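Side-chain contacts in oxysterol-binding protein homolog 3 (Saccharomyces cerevisiae, PDB 4IC4), which carries lipids in a hydrophobic pocket and moves them between membranes without vesicles, coupling the transfer to phosphoinositides and helping to maintain intracellular sterol distribution: residues V223-S226 / K227-S231; Q347-R350 / E351-N354; K300-A303 / N304-E307. One frame throughout, in Å; residues are numbered along the deposited sequence.

Interaction 1: residues V223-S226 / K227-S231; sequences VHSS and KGDKS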
loop_
_atom_site.group_PDB
_atom_site.type_symbol
_atom_site.label_atom_id
_atom_site.label_comp_id
_atom_site.label_asym_id
_atom_site.label_seq_id
_atom_site.Cartn_x
_atom_site.Cartn_y
_atom_site.Cartn_z
ATOM N N VAL A 223 -17.438 -2.689 4.742
ATOM C CA VAL A 223 -17.333 -1.424 4.040
ATOM C C VAL A 223 -18.671 -0.751 4.307
ATOM O O VAL A 223 -19.720 -1.373 4.144
ATOM C CB VAL A 223 -17.162 -1.623 2.525
ATOM C CG1 VAL A 223 -17.206 -0.276 1.815
ATOM C CG2 VAL A 223 -15.849 -2.334 2.246
ATOM N N HIS A 224 -18.635 0.507 4.724
ATOM C CA HIS A 224 -19.861 1.232 5.030
ATOM C C HIS A 224 -20.045 2.477 4.180
ATOM O O HIS A 224 -19.103 3.234 3.950
ATOM C CB HIS A 224 -19.878 1.612 6.512
ATOM C CG HIS A 224 -19.957 0.436 7.434
ATOM N ND1 HIS A 224 -21.105 -0.312 7.589
ATOM C CD2 HIS A 224 -19.023 -0.138 8.229
ATOM C CE1 HIS A 224 -20.875 -1.295 8.440
ATOM N NE2 HIS A 224 -19.620 -1.213 8.842
ATOM N N SER A 225 -21.275 2.679 3.718
ATOM C CA SER A 225 -21.617 3.831 2.901
ATOM C C SER A 225 -22.387 4.847 3.729
ATOM O O SER A 225 -23.144 4.480 4.629
ATOM C CB SER A 225 -22.484 3.404 1.718
ATOM O OG SER A 225 -23.124 4.529 1.145
ATOM N N SER A 226 -22.195 6.123 3.419
ATOM C CA SER A 226 -22.894 7.181 4.134
ATOM C C SER A 226 -24.398 7.092 3.877
ATOM O O SER A 226 -25.187 7.745 4.560
ATOM C CB SER A 226 -22.371 8.554 3.697
ATOM O OG SER A 226 -22.477 8.731 2.293
ATOM N N LYS A 227 -24.794 6.281 2.899
ATOM C CA LYS A 227 -26.209 6.128 2.583
ATOM C C LYS A 227 -26.852 4.951 3.313
ATOM O O LYS A 227 -28.025 4.645 3.097
ATOM C CB LYS A 227 -26.405 5.990 1.069
ATOM C CG LYS A 227 -25.797 7.148 0.279
ATOM C CD LYS A 227 -26.638 7.553 -0.925
ATOM C CE LYS A 227 -26.824 6.409 -1.903
ATOM N NZ LYS A 227 -27.615 6.834 -3.096
ATOM N N GLY A 228 -26.082 4.293 4.176
ATOM C CA GLY A 228 -26.615 3.180 4.943
ATOM C C GLY A 228 -26.207 1.786 4.507
ATOM O O GLY A 228 -26.222 0.856 5.313
ATOM N N ASP A 229 -25.845 1.631 3.239
ATOM C CA ASP A 229 -25.438 0.330 2.721
ATOM C C ASP A 229 -24.229 -0.211 3.477
ATOM O O ASP A 229 -23.381 0.548 3.944
ATOM C CB ASP A 229 -25.084 0.441 1.236
ATOM C CG ASP A 229 -26.247 0.919 0.394
ATOM O OD1 ASP A 229 -27.044 0.074 -0.068
ATOM O OD2 ASP A 229 -26.365 2.145 0.205
ATOM N N LYS A 230 -24.158 -1.529 3.598
ATOM C CA LYS A 230 -23.037 -2.163 4.270
ATOM C C LYS A 230 -22.646 -3.418 3.511
ATOM O O LYS A 230 -23.498 -4.120 2.965
ATOM C CB LYS A 230 -23.395 -2.531 5.713
ATOM C CG LYS A 230 -24.541 -3.520 5.840
ATOM C CD LYS A 230 -24.691 -4.013 7.273
ATOM C CE LYS A 230 -23.489 -4.840 7.700
ATOM N NZ LYS A 230 -23.289 -6.020 6.809
ATOM N N SER A 231 -21.348 -3.687 3.461
ATOM C CA SER A 231 -20.842 -4.868 2.785
ATOM C C SER A 231 -20.033 -5.649 3.808
ATOM O O SER A 231 -19.181 -5.087 4.498
ATOM C CB SER A 231 -19.960 -4.475 1.601
ATOM O OG SER A 231 -19.506 -5.620 0.903
HETATM O O HOH W 1 -23.341 2.751 6.633
#
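S225 and D229 close the tip of the β-hairpin formed by strands 214-225 and 230-235. S225 N reaches D229 O at 3.0 Å, whereas S225 O takes G228 N, also at 3.0 Å, across a type I turn. This split pairing, with G228 at positive phi (105°), is a type I turn with a G1 bulge. Below it, V223 and S231 form an antiparallel hydrogen-bonded pair: V223 N to S231 O is 3.0 Å and S231 N to V223 O is 2.9 Å.

A side-chain bond braces the turn from within. The OG of S225, swung opposite its own amide nitrogen (chi1 164°), accepts K227 N at 3.0 Å and almost straight (166°), an ST turn. The same OG bonds to E194, and S226 OG bonds to L195 N.

The H224 and K230 side chains run side by side on one face, H224 ND1 lying 3.7 Å from K230 CB. V223 and S231 pair on the other face, where both touch I95 of helix 94-104.

S225 thus contributes N, O and OG to the turn, while G228 supplies the positive phi of the bulge; D229 OD2 adds a salt bridge to R260 NH2.

Interaction 2: residues Q347-R350 / E351-N354; sequences QLQR and ERRN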
loop_
_atom_site.group_PDB
_atom_site.type_symbol
_atom_site.label_atom_id
_atom_site.label_comp_id
_atom_site.label_asym_id
_atom_site.label_seq_id
_atom_site.Cartn_x
_atom_site.Cartn_y
_atom_site.Cartn_z
ATOM N N GLN A 347 21.257 6.730 9.945
ATOM C CA GLN A 347 22.151 7.472 10.821
ATOM C C GLN A 347 21.906 8.981 10.721
ATOM O O GLN A 347 21.879 9.681 11.733
ATOM C CB GLN A 347 23.601 7.136 10.459
ATOM C CG GLN A 347 24.602 7.320 11.579
ATOM C CD GLN A 347 24.819 8.768 11.941
ATOM O OE1 GLN A 347 25.219 9.576 11.101
ATOM N NE2 GLN A 347 24.561 9.106 13.197
ATOM N N LEU A 348 21.725 9.488 9.506
ATOM C CA LEU A 348 21.484 10.916 9.333
ATOM C C LEU A 348 20.183 11.317 10.016
ATOM O O LEU A 348 20.091 12.372 10.642
ATOM C CB LEU A 348 21.413 11.278 7.845
ATOM C CG LEU A 348 22.717 11.149 7.057
ATOM C CD1 LEU A 348 22.451 11.520 5.607
ATOM C CD2 LEU A 348 23.788 12.057 7.652
ATOM N N GLN A 349 19.170 10.471 9.890
ATOM C CA GLN A 349 17.886 10.754 10.513
ATOM C C GLN A 349 17.992 10.738 12.037
ATOM O O GLN A 349 17.401 11.582 12.712
ATOM C CB GLN A 349 16.848 9.741 10.049
ATOM C CG GLN A 349 15.520 9.859 10.754
ATOM C CD GLN A 349 14.459 9.041 10.076
ATOM O OE1 GLN A 349 13.647 9.569 9.321
ATOM N NE2 GLN A 349 14.476 7.738 10.316
ATOM N N ARG A 350 18.735 9.775 12.572
ATOM C CA ARG A 350 18.911 9.685 14.014
ATOM C C ARG A 350 19.622 10.935 14.537
ATOM O O ARG A 350 19.267 11.462 15.594
ATOM C CB ARG A 350 19.721 8.444 14.386
ATOM C CG ARG A 350 20.031 8.366 15.873
ATOM C CD ARG A 350 19.370 7.177 16.539
ATOM N NE ARG A 350 20.254 6.015 16.577
ATOM C CZ ARG A 350 21.355 5.934 17.322
ATOM N NH1 ARG A 350 21.717 6.949 18.096
ATOM N NH2 ARG A 350 22.090 4.829 17.298
ATOM N N GLU A 351 20.624 11.406 13.796
ATOM C CA GLU A 351 21.364 12.602 14.194
ATOM C C GLU A 351 20.432 13.806 14.227
ATOM O O GLU A 351 20.479 14.611 15.154
ATOM C CB GLU A 351 22.519 12.875 13.223
ATOM C CG GLU A 351 23.637 11.849 13.271
ATOM C CD GLU A 351 24.413 11.885 14.574
ATOM O OE1 GLU A 351 25.308 11.032 14.759
ATOM O OE2 GLU A 351 24.135 12.767 15.412
ATOM N N ARG A 352 19.587 13.940 13.208
ATOM C CA ARG A 352 18.643 15.050 13.163
ATOM C C ARG A 352 17.689 14.971 14.346
ATOM O O ARG A 352 17.401 15.973 15.001
ATOM C CB ARG A 352 17.821 15.015 11.869
ATOM C CG ARG A 352 18.589 15.381 10.613
ATOM C CD ARG A 352 17.627 15.701 9.469
ATOM N NE ARG A 352 16.902 14.527 8.990
ATOM C CZ ARG A 352 17.378 13.675 8.088
ATOM N NH1 ARG A 352 18.584 13.871 7.568
ATOM N NH2 ARG A 352 16.654 12.637 7.699
ATOM N N ARG A 353 17.209 13.762 14.611
ATOM C CA ARG A 353 16.267 13.519 15.696
ATOM C C ARG A 353 16.853 13.867 17.060
ATOM O O ARG A 353 16.251 14.616 17.826
ATOM C CB ARG A 353 15.837 12.051 15.672
ATOM C CG ARG A 353 14.553 11.734 16.420
ATOM C CD ARG A 353 14.161 10.281 16.181
ATOM N NE ARG A 353 12.873 9.931 16.770
ATOM C CZ ARG A 353 11.695 10.298 16.276
ATOM N NH1 ARG A 353 11.629 11.033 15.172
ATOM N NH2 ARG A 353 10.579 9.924 16.884
ATOM N N ASN A 354 18.030 13.329 17.363
ATOM C CA ASN A 354 18.647 13.592 18.659
ATOM C C ASN A 354 18.960 15.066 18.892
ATOM O O ASN A 354 18.991 15.520 20.034
ATOM C CB ASN A 354 19.912 12.750 18.835
ATOM C CG ASN A 354 19.616 11.262 18.910
ATOM O OD1 ASN A 354 18.486 10.856 19.191
ATOM N ND2 ASN A 354 20.630 10.445 18.672
HETATM O O HOH W 2 13.833 12.182 8.268
#
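Q349 OE1 takes two hydrogen bonds, one from the backbone N of L124 and one from a water 2.8 Å away. That water accepts from R352 NH2 at 2.9 Å, linking side chains three residues apart on helix 335-354. It lies at the edge of the R352 guanidinium, in its plane. One face of the same group is laid back over the preceding turn, with R352 NH2 3.6 Å from Q349 CA and R352 NH1 3.7 Å from L348 O. The bend at chi3 (-69°) folds the guanidinium back this way, and NH1 is held by L396 O.

On another side of the helix, N354 ND2 lies at the edge of the R350 guanidinium, donor beside donor without a hydrogen bond; the contact is van der Waals, with ND2 3.5 Å from R350 CG. Q347 and E351 approach too, but the placing of the Q347 amide is doubtful. Beneath them run regular i to i+4 bonds, such as N354 N to R350 O at 2.9 Å.

Q347 to R350 are among the residues seen to bind phosphatidylinositol 4-phosphate in this protein. Here the last turns of helix 335-354 stand beside the L123-L124 loop, between strands 118-120 and 127-132, and beside H146 and R147, which follow strand 137-145.

Interaction 3: residues K300-A303 / N304-E307; sequences KFTA and NLNE
L305 folds back over F301 and T302 in the short helix 300-305, a buried element of the OSBP-related domain set against strand 127-132 of its β-barrel.

The backbone bonding is that of a helix tightening from α toward 3-10 geometry. N304 N is shared between K300 O, a weak bond, and F301 O, a better one at 3.1 Å. L305 N repeats the pattern more sharply: its i to i+4 approach to F301 O is weak, whereas T302 O, one residue nearer, receives it at 3.1 Å with an N-H...O angle of 152°. In this i to i+3 bond the donor stands well above the carbonyl plane, 65° out of it.

Apolar contact comes from the fork of the leucine. One branch, CD2, lies 4.1 Å from F301 CE2 and approaches the ring obliquely; the other, CD1, is 4.0 Å from T302 CG2. F301 extends CG opposite its backbone nitrogen (chi1 -170°), and its side chain touches L130 and R132 of strand 127-132, while L305 touches F128 on the same strand. The helix therefore presents a joint F301-L305 surface to the barrel.

Polar side chains turn to other partners. T302 OG1 bonds to E77 and to T299, and N304 OD1 accepts N32 N from the N-terminal part of the chain. N304 ND2 comes within 3.2 Å of K300 O, yet the angle is too poor for a hydrogen bond.

After L305 a water lies between successive backbone groups. N306 N, 4.5 Å from T302 O, donates to this water at 2.8 Å, and the water's oxygen lies 2.8 Å from T302 O.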
loop_
_atom_site.group_PDB
_atom_site.type_symbol
_atom_site.label_atom_id
_atom_site.label_comp_id
_atom_site.label_asym_id
_atom_site.label_seq_id
_atom_site.Cartn_x
_atom_site.Cartn_y
_atom_site.Cartn_z
ATOM N N LYS A 300 3.220 -5.949 -12.307
ATOM C CA LYS A 300 3.772 -4.954 -13.209
ATOM C C LYS A 300 3.631 -3.586 -12.551
ATOM O O LYS A 300 4.508 -2.738 -12.676
ATOM C CB LYS A 300 3.049 -4.980 -14.557
ATOM C CG LYS A 300 3.459 -6.158 -15.413
ATOM C CD LYS A 300 2.763 -6.152 -16.760
ATOM C CE LYS A 300 3.224 -7.329 -17.605
ATOM N NZ LYS A 300 2.543 -7.355 -18.928
ATOM N N PHE A 301 2.531 -3.386 -11.827
ATOM C CA PHE A 301 2.291 -2.116 -11.146
ATOM C C PHE A 301 3.388 -1.882 -10.101
ATOM O O PHE A 301 3.921 -0.777 -9.986
ATOM C CB PHE A 301 0.911 -2.132 -10.472
ATOM C CG PHE A 301 0.462 -0.786 -9.955
ATOM C CD1 PHE A 301 -0.057 0.174 -10.820
ATOM C CD2 PHE A 301 0.538 -0.487 -8.598
ATOM C CE1 PHE A 301 -0.499 1.409 -10.343
ATOM C CE2 PHE A 301 0.095 0.752 -8.111
ATOM C CZ PHE A 301 -0.423 1.694 -8.985
ATOM N N THR A 302 3.733 -2.923 -9.347
ATOM C CA THR A 302 4.778 -2.789 -8.334
ATOM C C THR A 302 6.097 -2.394 -8.989
ATOM O O THR A 302 6.808 -1.514 -8.507
ATOM C CB THR A 302 5.034 -4.111 -7.585
ATOM O OG1 THR A 302 3.789 -4.747 -7.280
ATOM C CG2 THR A 302 5.798 -3.840 -6.287
ATOM N N ALA A 303 6.422 -3.065 -10.090
ATOM C CA ALA A 303 7.660 -2.809 -10.811
ATOM C C ALA A 303 7.754 -1.391 -11.355
ATOM O O ALA A 303 8.852 -0.879 -11.586
ATOM C CB ALA A 303 7.810 -3.817 -11.947
ATOM N N ASN A 304 6.603 -0.757 -11.551
ATOM C CA ASN A 304 6.562 0.597 -12.083
ATOM C C ASN A 304 6.602 1.699 -11.035
ATOM O O ASN A 304 6.822 2.861 -11.366
ATOM C CB ASN A 304 5.318 0.768 -12.959
ATOM C CG ASN A 304 5.434 0.019 -14.268
ATOM O OD1 ASN A 304 6.537 -0.162 -14.785
ATOM N ND2 ASN A 304 4.302 -0.402 -14.823
ATOM N N LEU A 305 6.407 1.328 -9.774
ATOM C CA LEU A 305 6.396 2.297 -8.681
ATOM C C LEU A 305 7.663 3.134 -8.544
ATOM O O LEU A 305 7.598 4.352 -8.355
ATOM C CB LEU A 305 6.138 1.574 -7.353
ATOM C CG LEU A 305 4.739 0.996 -7.119
ATOM C CD1 LEU A 305 4.787 0.054 -5.927
ATOM C CD2 LEU A 305 3.733 2.121 -6.894
ATOM N N ASN A 306 8.816 2.481 -8.640
ATOM C CA ASN A 306 10.084 3.176 -8.458
ATOM C C ASN A 306 10.741 3.678 -9.731
ATOM O O ASN A 306 11.920 4.038 -9.716
ATOM C CB ASN A 306 11.070 2.271 -7.708
ATOM C CG ASN A 306 12.095 3.057 -6.908
ATOM O OD1 ASN A 306 13.269 2.679 -6.832
ATOM N ND2 ASN A 306 11.653 4.146 -6.291
ATOM N N GLU A 307 9.994 3.722 -10.829
ATOM C CA GLU A 307 10.563 4.212 -12.080
ATOM C C GLU A 307 10.374 5.714 -12.252
ATOM O O GLU A 307 9.328 6.271 -11.907
ATOM C CB GLU A 307 9.935 3.501 -13.285
ATOM C CG GLU A 307 10.459 4.037 -14.624
ATOM C CD GLU A 307 9.872 3.341 -15.841
ATOM O OE1 GLU A 307 8.702 2.915 -15.796
ATOM O OE2 GLU A 307 10.587 3.239 -16.860
HETATM O O HOH W 3 9.337 -0.308 -8.633
#

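Interactions 1, 3 and 2 follow one another in that order along the chain, each closing before the next opens, and all lie in the OSBP-related domain. Interaction 1 is the turn joining strands 214-225 and 230-235 of the β-barrel. Interaction 3 is a buried helix packed on strand 127-132, its centre about 33 Å from that of interaction 1 and across the chain's centre from it. Interaction 2 ends helix 335-354 at the phosphoinositide site; its centre lies about 30 Å from that of interaction 3 and 44 Å from that of interaction 1. Nearest atoms are at least about 17 Å apart. The lipid-headgroup site and the hairpin tip thus occupy opposite sides of one domain, with the buried helix nearer its centre.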